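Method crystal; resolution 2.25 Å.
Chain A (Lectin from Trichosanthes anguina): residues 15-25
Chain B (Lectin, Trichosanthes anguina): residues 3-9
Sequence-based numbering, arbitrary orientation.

Chain A (15-25) TFIGRVREELG
Chain B, residues 3-9: FYLLTLT

A helix that packs against a strand meets it through side chains that fill the gap between the two backbones, and a large one can take the biggest share; the contact between chains A and B of this Trichosanthes anguina lectin is a compact example. Residues 15-24 of chain A form the last turns of a helix that begins earlier in the chain, with phi/psi running from about -60/-50 at F16(A) and V20(A) to -93/-29 at L24(A); residues 3-9 of chain B form an extended strand. Their axes run nearly antiparallel, at 167° between N-to-C directions, and approach to 10.8 Å. The register is set by V20(A) opposite L6(B), with CA atoms 8.7 Å apart, and by L24(A) opposite Y4(B), with CA atoms 8.1 Å apart. The stretches bury 311 Å² between them.

The largest share, 107 Å², belongs to Y4(B). With phi/psi of -110/134 it sits in regular strand conformation, its CA-to-CB bond points toward the helix, and chi1 of -178° (t) with chi2 of 63° extends the ring to the helix surface. The ring serves two kinds of chemistry. L24(A), with chi1 at -68° (m) and chi2 at -179° (t), begins sideways but brings its end nearer, laying CD2 over one ring face: CD2 is 3.8 Å from CG of Y4(B) and 4.1 Å from the ring centroid, 26° off the normal, a CH-pi contact. V20(A) adds an apolar approach, its CG1 lying 4.4 Å from CE2 of Y4(B).

At the tip of the same ring the contact becomes polar. The hydroxyl of Y4(B) donates a short hydrogen bond to E23(A), 2.5 Å from OH to OE1, with OE1 near the ring plane. The CA-to-CB bond of E23(A) points toward the strand, and the side chain reaches the hydroxyl with chi1 of -76° (m), chi2 of -173° (t) and chi3 of -72°. The same OE1 also forms a salt bridge within the helix, 3.3 Å from NH1 of R19(A), so one carboxylate oxygen is shared between the partner chain and a residue one turn back. R19(A) itself has almost no surface covered by the strand.

F16(A) anchors the other end of the contact, with 50 Å² of its surface covered by the strand. Its CB leaves sideways, but chi1 of 168° (t) and chi2 of 75° carry the ring end to the strand, where CZ lies 3.9 Å from CD2 of L6(B) and 4.2 Å from CD2 of L8(B). The L6(B) methyl meets the ring at its edge. L6(B), at phi/psi -151/126, has its CA-to-CB bond toward the helix; with chi1 of -163° (t) and chi2 of 145°, between wells, it also places CD1 4.1 Å from CG2 of V20(A), whose chi1 is 168° (t). L6(B) thus touches both F16(A) and V20(A), and V20(A), which also approaches Y4(B), joins the two ends of the apolar patch.

The helical spacing explains the pattern: F16(A), V20(A) and L24(A) recur every four residues. G25(A), at phi/psi -83/136, then leaves the helix.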

# COMPACT_ATOMS: atom_id res chain seq x y z
N THR A 15 3.40 -0.74 18.50
CA THR A 15 2.26 -0.31 19.32
C THR A 15 2.15 1.22 19.40
O THR A 15 1.06 1.78 19.32
CB THR A 15 2.40 -0.89 20.74
OG1 THR A 15 2.40 -2.31 20.66
CG2 THR A 15 1.29 -0.44 21.64
N PHE A 16 3.28 1.87 19.61
CA PHE A 16 3.38 3.32 19.60
C PHE A 16 2.93 3.92 18.25
O PHE A 16 2.08 4.79 18.22
CB PHE A 16 4.82 3.73 19.92
CG PHE A 16 5.13 5.16 19.66
CD1 PHE A 16 4.68 6.15 20.52
CD2 PHE A 16 5.90 5.52 18.57
CE1 PHE A 16 4.98 7.47 20.29
CE2 PHE A 16 6.21 6.85 18.33
CZ PHE A 16 5.75 7.82 19.19
N ILE A 17 3.48 3.43 17.14
CA ILE A 17 3.07 3.89 15.81
C ILE A 17 1.58 3.62 15.61
O ILE A 17 0.85 4.45 15.05
CB ILE A 17 3.88 3.23 14.69
CG1 ILE A 17 5.36 3.64 14.76
CG2 ILE A 17 3.28 3.55 13.31
CD1 ILE A 17 5.64 5.12 14.56
N GLY A 18 1.13 2.47 16.11
CA GLY A 18 -0.28 2.13 16.05
C GLY A 18 -1.16 3.13 16.75
O GLY A 18 -2.22 3.50 16.22
N ARG A 19 -0.73 3.59 17.92
CA ARG A 19 -1.48 4.59 18.66
C ARG A 19 -1.46 5.99 17.97
O ARG A 19 -2.46 6.71 17.98
CB ARG A 19 -1.01 4.67 20.13
CG ARG A 19 -1.68 5.80 20.93
CD ARG A 19 -2.29 5.36 22.26
NE ARG A 19 -1.49 5.80 23.41
CZ ARG A 19 -1.70 6.91 24.14
NH1 ARG A 19 -2.70 7.75 23.86
NH2 ARG A 19 -0.90 7.18 25.16
N VAL A 20 -0.34 6.37 17.38
CA VAL A 20 -0.28 7.63 16.65
C VAL A 20 -1.31 7.61 15.51
O VAL A 20 -2.11 8.53 15.40
CB VAL A 20 1.13 7.93 16.13
CG1 VAL A 20 1.13 9.09 15.14
CG2 VAL A 20 2.05 8.23 17.29
N ARG A 21 -1.31 6.54 14.73
CA ARG A 21 -2.27 6.36 13.62
C ARG A 21 -3.73 6.42 14.06
O ARG A 21 -4.55 7.03 13.38
CB ARG A 21 -2.04 5.03 12.89
CG ARG A 21 -0.74 5.01 12.11
CD ARG A 21 -0.54 3.66 11.46
NE ARG A 21 0.68 3.64 10.67
CZ ARG A 21 1.39 2.55 10.42
NH1 ARG A 21 1.04 1.37 10.94
NH2 ARG A 21 2.48 2.63 9.69
N GLU A 22 -4.05 5.79 15.18
CA GLU A 22 -5.42 5.76 15.68
C GLU A 22 -5.89 7.12 16.15
O GLU A 22 -7.07 7.48 15.98
CB GLU A 22 -5.54 4.75 16.81
CG GLU A 22 -6.95 4.52 17.31
CD GLU A 22 -7.02 3.51 18.45
OE1 GLU A 22 -6.15 2.61 18.54
OE2 GLU A 22 -7.95 3.64 19.28
N GLU A 23 -5.00 7.88 16.77
CA GLU A 23 -5.36 9.19 17.26
C GLU A 23 -5.40 10.27 16.16
O GLU A 23 -6.14 11.23 16.29
CB GLU A 23 -4.44 9.63 18.40
CG GLU A 23 -4.77 8.93 19.73
CD GLU A 23 -3.98 9.49 20.90
OE1 GLU A 23 -2.76 9.24 20.97
OE2 GLU A 23 -4.58 10.19 21.74
N LEU A 24 -4.61 10.11 15.09
CA LEU A 24 -4.58 11.10 14.00
C LEU A 24 -5.54 10.82 12.83
O LEU A 24 -5.99 11.75 12.15
CB LEU A 24 -3.16 11.23 13.45
CG LEU A 24 -2.13 11.86 14.40
CD1 LEU A 24 -0.79 11.93 13.69
CD2 LEU A 24 -2.57 13.24 14.85
N GLY A 25 -5.83 9.53 12.60
CA GLY A 25 -6.67 9.09 11.51
C GLY A 25 -8.14 9.19 11.86
O GLY A 25 -8.56 8.82 12.95
N PHE B 3 -3.21 20.76 17.21
CA PHE B 3 -1.88 20.26 17.48
C PHE B 3 -1.92 19.00 18.34
O PHE B 3 -2.66 18.91 19.32
CB PHE B 3 -1.02 21.38 18.09
CG PHE B 3 -0.90 22.57 17.18
CD1 PHE B 3 -1.64 23.71 17.41
CD2 PHE B 3 -0.13 22.51 16.05
CE1 PHE B 3 -1.57 24.78 16.55
CE2 PHE B 3 -0.06 23.56 15.17
CZ PHE B 3 -0.78 24.71 15.42
N TYR B 4 -1.12 18.02 17.95
CA TYR B 4 -1.01 16.75 18.66
C TYR B 4 0.37 16.70 19.33
O TYR B 4 1.38 17.03 18.70
CB TYR B 4 -1.17 15.63 17.65
CG TYR B 4 -1.12 14.24 18.19
CD1 TYR B 4 -2.07 13.77 19.09
CD2 TYR B 4 -0.14 13.35 17.76
CE1 TYR B 4 -2.04 12.45 19.55
CE2 TYR B 4 -0.10 12.05 18.21
CZ TYR B 4 -1.04 11.60 19.10
OH TYR B 4 -0.96 10.29 19.52
N LEU B 5 0.38 16.30 20.59
CA LEU B 5 1.61 16.25 21.38
C LEU B 5 2.03 14.84 21.60
O LEU B 5 1.24 13.94 21.82
CB LEU B 5 1.43 16.89 22.76
CG LEU B 5 1.06 18.37 22.81
CD1 LEU B 5 0.94 18.81 24.26
CD2 LEU B 5 2.09 19.22 22.08
N LEU B 6 3.34 14.68 21.65
CA LEU B 6 3.94 13.41 21.54
C LEU B 6 5.23 13.46 22.32
O LEU B 6 6.06 14.33 22.08
CB LEU B 6 4.17 13.24 20.06
CG LEU B 6 4.43 11.87 19.55
CD1 LEU B 6 3.79 11.79 18.17
CD2 LEU B 6 5.93 11.67 19.54
N THR B 7 5.41 12.54 23.25
CA THR B 7 6.60 12.53 24.09
C THR B 7 7.57 11.40 23.74
O THR B 7 7.18 10.27 23.52
CB THR B 7 6.20 12.45 25.57
OG1 THR B 7 5.34 13.56 25.87
CG2 THR B 7 7.41 12.52 26.49
N LEU B 8 8.85 11.73 23.67
CA LEU B 8 9.88 10.72 23.45
C LEU B 8 10.85 10.83 24.61
O LEU B 8 11.19 11.93 25.02
CB LEU B 8 10.63 10.98 22.16
CG LEU B 8 9.79 11.09 20.90
CD1 LEU B 8 10.62 11.75 19.81
CD2 LEU B 8 9.31 9.72 20.45
N THR B 9 11.28 9.68 25.13
CA THR B 9 12.19 9.63 26.29
C THR B 9 13.42 8.77 25.97
O THR B 9 13.30 7.62 25.58
CB THR B 9 11.45 9.07 27.50
OG1 THR B 9 10.33 9.91 27.78
CG2 THR B 9 12.36 9.02 28.74